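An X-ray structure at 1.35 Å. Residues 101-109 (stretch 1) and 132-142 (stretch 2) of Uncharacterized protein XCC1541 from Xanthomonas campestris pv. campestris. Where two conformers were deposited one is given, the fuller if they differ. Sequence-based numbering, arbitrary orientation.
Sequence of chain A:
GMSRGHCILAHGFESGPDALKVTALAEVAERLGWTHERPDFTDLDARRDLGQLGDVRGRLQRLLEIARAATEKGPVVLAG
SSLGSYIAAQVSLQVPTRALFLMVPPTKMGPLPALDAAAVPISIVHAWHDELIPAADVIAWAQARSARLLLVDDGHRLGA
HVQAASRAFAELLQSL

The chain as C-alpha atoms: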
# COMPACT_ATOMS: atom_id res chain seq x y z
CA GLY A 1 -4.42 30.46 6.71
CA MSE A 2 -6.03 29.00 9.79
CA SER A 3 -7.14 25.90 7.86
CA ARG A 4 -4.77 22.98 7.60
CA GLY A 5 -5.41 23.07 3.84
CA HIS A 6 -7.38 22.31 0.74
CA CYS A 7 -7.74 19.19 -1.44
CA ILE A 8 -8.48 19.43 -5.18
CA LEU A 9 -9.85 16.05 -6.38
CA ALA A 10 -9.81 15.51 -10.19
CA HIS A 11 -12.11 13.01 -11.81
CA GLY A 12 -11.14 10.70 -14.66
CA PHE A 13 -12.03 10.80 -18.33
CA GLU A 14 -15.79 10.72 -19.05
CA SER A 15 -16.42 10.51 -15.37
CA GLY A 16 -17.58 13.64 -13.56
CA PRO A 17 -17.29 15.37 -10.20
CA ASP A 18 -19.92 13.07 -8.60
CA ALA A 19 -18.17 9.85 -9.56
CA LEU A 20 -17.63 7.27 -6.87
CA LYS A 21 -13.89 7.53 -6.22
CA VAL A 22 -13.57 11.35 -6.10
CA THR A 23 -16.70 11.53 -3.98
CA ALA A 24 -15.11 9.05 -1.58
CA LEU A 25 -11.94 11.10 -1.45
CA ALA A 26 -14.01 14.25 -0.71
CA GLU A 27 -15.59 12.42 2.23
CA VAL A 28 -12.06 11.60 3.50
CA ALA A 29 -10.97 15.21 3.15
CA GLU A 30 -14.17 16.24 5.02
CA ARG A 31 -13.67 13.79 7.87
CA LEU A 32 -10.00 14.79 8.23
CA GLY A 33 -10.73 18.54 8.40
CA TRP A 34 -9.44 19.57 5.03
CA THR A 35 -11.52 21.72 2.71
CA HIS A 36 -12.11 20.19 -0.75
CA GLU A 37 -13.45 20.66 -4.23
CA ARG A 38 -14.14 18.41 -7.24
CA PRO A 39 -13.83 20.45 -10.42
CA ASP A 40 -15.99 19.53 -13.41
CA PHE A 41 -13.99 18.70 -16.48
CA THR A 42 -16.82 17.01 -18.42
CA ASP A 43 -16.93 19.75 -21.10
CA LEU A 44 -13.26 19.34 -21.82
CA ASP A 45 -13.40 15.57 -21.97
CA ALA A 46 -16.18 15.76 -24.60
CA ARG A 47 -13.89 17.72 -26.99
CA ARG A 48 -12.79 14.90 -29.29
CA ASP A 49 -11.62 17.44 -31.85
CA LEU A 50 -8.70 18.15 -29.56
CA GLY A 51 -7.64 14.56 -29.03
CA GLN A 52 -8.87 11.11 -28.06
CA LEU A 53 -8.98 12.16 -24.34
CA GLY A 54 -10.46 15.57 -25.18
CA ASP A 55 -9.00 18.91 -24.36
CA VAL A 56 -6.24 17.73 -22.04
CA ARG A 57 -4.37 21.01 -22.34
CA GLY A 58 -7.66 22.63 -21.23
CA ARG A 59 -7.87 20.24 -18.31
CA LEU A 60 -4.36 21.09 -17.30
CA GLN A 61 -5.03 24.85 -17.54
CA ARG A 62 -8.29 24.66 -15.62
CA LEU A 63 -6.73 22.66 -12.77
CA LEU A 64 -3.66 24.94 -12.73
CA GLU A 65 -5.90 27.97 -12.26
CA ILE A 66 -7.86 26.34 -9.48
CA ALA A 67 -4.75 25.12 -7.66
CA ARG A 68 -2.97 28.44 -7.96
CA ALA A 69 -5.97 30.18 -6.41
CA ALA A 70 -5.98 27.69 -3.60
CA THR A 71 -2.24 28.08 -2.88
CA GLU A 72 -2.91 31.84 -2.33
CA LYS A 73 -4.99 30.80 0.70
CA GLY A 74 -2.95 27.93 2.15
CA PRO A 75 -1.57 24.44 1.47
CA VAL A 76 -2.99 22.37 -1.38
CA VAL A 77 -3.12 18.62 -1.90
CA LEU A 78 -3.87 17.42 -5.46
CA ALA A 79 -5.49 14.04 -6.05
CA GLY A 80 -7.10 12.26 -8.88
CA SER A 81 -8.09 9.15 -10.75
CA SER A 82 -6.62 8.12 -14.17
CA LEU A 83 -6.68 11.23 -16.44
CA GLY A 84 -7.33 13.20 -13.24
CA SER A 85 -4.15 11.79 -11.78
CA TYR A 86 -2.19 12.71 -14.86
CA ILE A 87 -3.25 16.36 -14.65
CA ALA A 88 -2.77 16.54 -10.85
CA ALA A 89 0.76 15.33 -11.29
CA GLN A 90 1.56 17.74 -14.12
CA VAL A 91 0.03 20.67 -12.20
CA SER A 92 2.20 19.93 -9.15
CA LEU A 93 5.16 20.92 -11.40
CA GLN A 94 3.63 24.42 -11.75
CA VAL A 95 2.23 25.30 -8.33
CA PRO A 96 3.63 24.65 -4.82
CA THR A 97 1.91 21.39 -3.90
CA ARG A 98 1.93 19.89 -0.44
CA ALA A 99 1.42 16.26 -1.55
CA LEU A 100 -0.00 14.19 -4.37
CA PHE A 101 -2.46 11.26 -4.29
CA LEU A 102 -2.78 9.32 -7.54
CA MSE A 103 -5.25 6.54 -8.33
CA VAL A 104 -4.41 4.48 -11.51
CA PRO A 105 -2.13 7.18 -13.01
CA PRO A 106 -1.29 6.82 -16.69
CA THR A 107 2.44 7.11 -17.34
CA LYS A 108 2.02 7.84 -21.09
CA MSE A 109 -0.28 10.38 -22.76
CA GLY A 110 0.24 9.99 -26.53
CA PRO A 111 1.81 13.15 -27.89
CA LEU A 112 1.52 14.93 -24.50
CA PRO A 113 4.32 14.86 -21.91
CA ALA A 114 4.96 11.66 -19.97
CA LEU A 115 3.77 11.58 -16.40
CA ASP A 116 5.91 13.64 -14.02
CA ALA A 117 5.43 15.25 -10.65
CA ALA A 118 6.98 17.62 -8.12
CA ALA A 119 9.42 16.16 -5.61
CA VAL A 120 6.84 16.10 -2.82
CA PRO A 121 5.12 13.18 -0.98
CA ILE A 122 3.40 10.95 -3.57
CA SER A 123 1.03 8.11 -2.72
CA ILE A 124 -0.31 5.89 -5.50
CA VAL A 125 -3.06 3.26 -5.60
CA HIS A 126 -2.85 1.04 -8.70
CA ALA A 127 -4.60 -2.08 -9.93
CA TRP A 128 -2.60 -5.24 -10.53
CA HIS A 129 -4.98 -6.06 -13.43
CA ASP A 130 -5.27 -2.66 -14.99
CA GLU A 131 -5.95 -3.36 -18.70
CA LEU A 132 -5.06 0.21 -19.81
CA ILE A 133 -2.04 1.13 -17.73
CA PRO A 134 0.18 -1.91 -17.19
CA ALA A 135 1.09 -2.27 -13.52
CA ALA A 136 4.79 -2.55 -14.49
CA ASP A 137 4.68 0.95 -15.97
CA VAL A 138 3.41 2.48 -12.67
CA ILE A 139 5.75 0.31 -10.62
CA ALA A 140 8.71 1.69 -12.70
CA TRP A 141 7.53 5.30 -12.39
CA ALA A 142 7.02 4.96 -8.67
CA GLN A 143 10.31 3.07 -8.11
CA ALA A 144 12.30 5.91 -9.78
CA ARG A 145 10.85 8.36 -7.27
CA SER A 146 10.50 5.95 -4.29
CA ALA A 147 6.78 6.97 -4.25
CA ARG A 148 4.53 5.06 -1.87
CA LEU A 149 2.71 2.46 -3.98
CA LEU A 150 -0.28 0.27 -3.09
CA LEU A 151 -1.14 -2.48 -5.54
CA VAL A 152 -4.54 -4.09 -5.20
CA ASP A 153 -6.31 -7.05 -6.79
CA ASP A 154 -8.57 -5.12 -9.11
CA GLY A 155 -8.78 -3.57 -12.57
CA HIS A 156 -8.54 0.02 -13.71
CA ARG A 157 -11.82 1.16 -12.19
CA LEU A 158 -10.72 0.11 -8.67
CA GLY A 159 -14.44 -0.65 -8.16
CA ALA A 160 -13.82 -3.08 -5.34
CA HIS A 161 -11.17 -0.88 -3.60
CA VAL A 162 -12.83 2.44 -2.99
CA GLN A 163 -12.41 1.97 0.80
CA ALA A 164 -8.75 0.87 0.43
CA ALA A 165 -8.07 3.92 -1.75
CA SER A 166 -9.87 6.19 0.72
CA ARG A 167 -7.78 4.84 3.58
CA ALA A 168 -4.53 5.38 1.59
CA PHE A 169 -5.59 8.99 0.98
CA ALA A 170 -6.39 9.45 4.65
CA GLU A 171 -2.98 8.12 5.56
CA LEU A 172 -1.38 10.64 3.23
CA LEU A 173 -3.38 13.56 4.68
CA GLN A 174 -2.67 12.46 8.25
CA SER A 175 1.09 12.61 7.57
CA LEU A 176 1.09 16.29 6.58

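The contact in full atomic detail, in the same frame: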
# COMPACT_ATOMS: atom_id res chain seq x y z
N PHE A 101 -1.82 12.56 -4.43
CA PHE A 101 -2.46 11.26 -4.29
C PHE A 101 -2.99 10.83 -5.66
O PHE A 101 -3.85 11.50 -6.24
CB PHE A 101 -3.60 11.24 -3.28
CG PHE A 101 -4.18 9.90 -3.08
CD1 PHE A 101 -3.49 8.96 -2.39
CD2 PHE A 101 -5.40 9.58 -3.61
CE1 PHE A 101 -4.04 7.69 -2.18
CE2 PHE A 101 -5.93 8.31 -3.43
CZ PHE A 101 -5.26 7.36 -2.73
N LEU A 102 -2.45 9.73 -6.17
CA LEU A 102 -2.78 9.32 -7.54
C LEU A 102 -3.36 7.95 -7.58
O LEU A 102 -2.74 6.99 -7.20
CB LEU A 102 -1.51 9.31 -8.35
CG LEU A 102 -0.59 10.52 -8.34
CD1 LEU A 102 0.70 10.37 -9.21
CD2 LEU A 102 -1.37 11.76 -8.82
N MSE A 103 -4.60 7.84 -8.05
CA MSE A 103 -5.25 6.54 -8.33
C MSE A 103 -5.06 6.24 -9.83
O MSE A 103 -5.29 7.10 -10.67
CB MSE A 103 -6.70 6.52 -7.96
CG MSE A 103 -6.96 6.84 -6.47
SE MSE A 103 -8.77 6.86 -5.94
CE MSE A 103 -9.18 8.48 -6.79
N VAL A 104 -4.61 5.02 -10.11
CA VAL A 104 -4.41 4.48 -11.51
C VAL A 104 -3.88 5.57 -12.46
O VAL A 104 -4.50 5.89 -13.46
CB VAL A 104 -5.68 3.72 -12.05
CG1 VAL A 104 -5.82 2.40 -11.27
CG2 VAL A 104 -6.92 4.52 -11.95
N PRO A 105 -2.70 6.14 -12.16
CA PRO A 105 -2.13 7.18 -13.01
C PRO A 105 -1.58 6.64 -14.33
O PRO A 105 -0.84 5.69 -14.29
CB PRO A 105 -0.99 7.74 -12.14
CG PRO A 105 -0.53 6.64 -11.36
CD PRO A 105 -1.79 5.84 -11.03
N PRO A 106 -1.95 7.25 -15.45
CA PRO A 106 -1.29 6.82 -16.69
C PRO A 106 0.11 7.41 -16.76
O PRO A 106 0.33 8.57 -16.41
CB PRO A 106 -2.16 7.41 -17.77
CG PRO A 106 -2.76 8.57 -17.18
CD PRO A 106 -2.91 8.33 -15.66
N THR A 107 1.08 6.64 -17.23
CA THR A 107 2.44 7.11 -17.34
C THR A 107 2.68 7.72 -18.73
O THR A 107 3.60 8.48 -18.86
CB THR A 107 3.46 6.03 -17.03
OG1 THR A 107 3.35 4.99 -18.04
CG2 THR A 107 3.22 5.43 -15.64
N LYS A 108 1.86 7.37 -19.73
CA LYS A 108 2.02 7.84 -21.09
C LYS A 108 0.74 8.56 -21.50
O LYS A 108 -0.35 8.16 -21.09
CB LYS A 108 2.22 6.64 -22.00
CG LYS A 108 3.38 5.69 -21.63
CD LYS A 108 3.33 4.40 -22.47
CE LYS A 108 4.30 3.34 -21.93
NZ LYS A 108 4.58 2.28 -22.94
N MSE A 109 0.87 9.58 -22.34
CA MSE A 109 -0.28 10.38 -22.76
C MSE A 109 -0.09 10.80 -24.22
O MSE A 109 -0.04 11.98 -24.51
CB MSE A 109 -0.42 11.58 -21.81
CG MSE A 109 -1.68 12.48 -21.96
SE MSE A 109 -3.35 11.63 -21.69
CE MSE A 109 -3.15 10.98 -19.89
N LEU A 132 -5.48 -0.99 -19.06
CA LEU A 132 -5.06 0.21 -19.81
C LEU A 132 -3.67 0.77 -19.49
O LEU A 132 -2.98 1.31 -20.35
CB LEU A 132 -6.08 1.33 -19.56
CG LEU A 132 -7.50 1.08 -20.05
CD1 LEU A 132 -8.44 2.26 -19.64
CD2 LEU A 132 -7.60 0.84 -21.57
N ILE A 133 -3.29 0.64 -18.22
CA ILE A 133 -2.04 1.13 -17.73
C ILE A 133 -1.38 -0.06 -17.07
O ILE A 133 -1.66 -0.35 -15.94
CB ILE A 133 -2.26 2.27 -16.68
CG1 ILE A 133 -3.20 3.34 -17.23
CG2 ILE A 133 -0.88 2.82 -16.24
CD1 ILE A 133 -3.87 4.22 -16.13
N PRO A 134 -0.48 -0.73 -17.79
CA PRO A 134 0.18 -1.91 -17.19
C PRO A 134 0.78 -1.60 -15.83
O PRO A 134 1.51 -0.59 -15.67
CB PRO A 134 1.26 -2.25 -18.23
CG PRO A 134 0.70 -1.79 -19.54
CD PRO A 134 0.00 -0.49 -19.17
N ALA A 135 0.56 -2.48 -14.88
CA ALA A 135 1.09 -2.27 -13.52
C ALA A 135 2.60 -2.01 -13.56
O ALA A 135 3.13 -1.20 -12.79
CB ALA A 135 0.80 -3.46 -12.63
N ALA A 136 3.36 -2.71 -14.40
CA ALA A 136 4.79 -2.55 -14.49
C ALA A 136 5.20 -1.11 -14.80
O ALA A 136 6.21 -0.63 -14.29
CB ALA A 136 5.41 -3.51 -15.54
N ASP A 137 4.38 -0.42 -15.56
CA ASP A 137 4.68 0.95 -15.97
C ASP A 137 4.60 1.87 -14.74
O ASP A 137 5.46 2.75 -14.57
CB ASP A 137 3.73 1.44 -17.08
CG ASP A 137 3.99 0.75 -18.43
OD1 ASP A 137 4.97 -0.01 -18.56
OD2 ASP A 137 3.21 1.07 -19.32
N VAL A 138 3.57 1.67 -13.91
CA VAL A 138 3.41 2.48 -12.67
C VAL A 138 4.41 2.07 -11.61
O VAL A 138 5.03 2.92 -10.94
CB VAL A 138 1.98 2.35 -12.17
CG1 VAL A 138 1.79 3.04 -10.78
CG2 VAL A 138 1.01 2.95 -13.18
N ILE A 139 4.72 0.78 -11.50
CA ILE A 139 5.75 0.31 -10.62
C ILE A 139 7.08 0.99 -11.00
O ILE A 139 7.79 1.53 -10.14
CB ILE A 139 5.90 -1.24 -10.69
CG1 ILE A 139 4.66 -1.85 -10.01
CG2 ILE A 139 7.26 -1.67 -10.09
CD1 ILE A 139 4.37 -3.32 -10.44
N ALA A 140 7.43 1.06 -12.30
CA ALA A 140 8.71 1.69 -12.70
C ALA A 140 8.73 3.19 -12.38
O ALA A 140 9.73 3.74 -11.94
CB ALA A 140 9.05 1.42 -14.17
N TRP A 141 7.62 3.88 -12.63
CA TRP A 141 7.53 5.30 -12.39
C TRP A 141 7.65 5.58 -10.92
O TRP A 141 8.42 6.47 -10.48
CB TRP A 141 6.17 5.80 -12.90
CG TRP A 141 5.98 7.28 -12.96
CD1 TRP A 141 6.35 8.11 -13.96
CD2 TRP A 141 5.55 8.13 -11.89
NE1 TRP A 141 6.11 9.41 -13.62
CE2 TRP A 141 5.59 9.44 -12.35
CE3 TRP A 141 5.07 7.90 -10.59
CZ2 TRP A 141 5.21 10.53 -11.54
CZ3 TRP A 141 4.68 8.97 -9.80
CH2 TRP A 141 4.74 10.26 -10.28
N ALA A 142 6.94 4.80 -10.09
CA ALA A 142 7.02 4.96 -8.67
C ALA A 142 8.39 4.61 -8.09
O ALA A 142 8.92 5.28 -7.19
CB ALA A 142 5.93 4.11 -7.98
O HOH W 1 1.49 3.09 -18.97
O HOH W 2 6.41 0.67 -21.10

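How do the two backbones meet? Stretch 1 leaves a strand at Met103 and continues as an irregular segment through Val104, Pro105 and Pro106, while stretch 2 runs from a loop into a helix that begins at Ala135, with Pro134 at the N-cap position. The chains come nearest where loop faces loop, with Pro106 CA 5.8 Å from Ile133 CA; farther along, Thr107 CA lies 6.6 Å from Val138 CA, on the first turn of the helix. No hydrogen bond joins the stretches directly. Within the helix and its cap, the backbone bonds include Asp137 N to Pro134 O at 2.9 Å and Ile139 N to Ala135 O at 2.8 Å.

What fills the space beside the proline-rich turn? Ile133 points toward stretch 1 and packs against backbone as well as side chains. Its CD1 approaches Val104 O at 3.2 Å and Pro106 CB at 4.0 Å, while its CG2 sits 3.5 Å from Pro105 O. Val138 adds a second apolar surface: its CG2 is also 3.5 Å from Pro105 O, and its CG1 is 4.3 Å from Pro105 CG. Pro105 O thus faces two methyl groups, Ile133 CG2 and Val138 CG2, and it is buried with no polar partner in the model.

How does the helix engage the rest of stretch 1? Trp141, one turn beyond Asp137, reaches toward it with chi1 in the t well. Leu102, pointing toward the helix from within the strand, brings CD1 to 4.2 Å from Trp141 CH2, and Thr107 CG2 lies 4.0 Å from Trp141 CB. Both methyl groups stand obliquely to the indole ring. The same Thr107 CG2 is 4.1 Å from Val138 CG2 and 3.7 Å from Asp137 O, so this methyl settles against the helix while the hydroxyl of the same side chain binds a water that also reaches Asp137.

Where do polar groups take part? They do so through water, around Asp137. One water links Thr107 OG1, at 2.8 Å, to Asp137 OD2, at 2.7 Å, and donates to the carboxylate. Lys108 starts sideways to stretch 2, but its extended chain carries its end closer, placing Lys108 NZ 4.1 Å from Asp137 OD2. The charges are opposite, yet this distance is beyond a salt bridge. A second water spans the pair, accepting from Lys108 NZ at 3.1 Å and donating to Asp137 OD1 at 3.0 Å, so each carboxylate oxygen receives a water-mediated link to stretch 1.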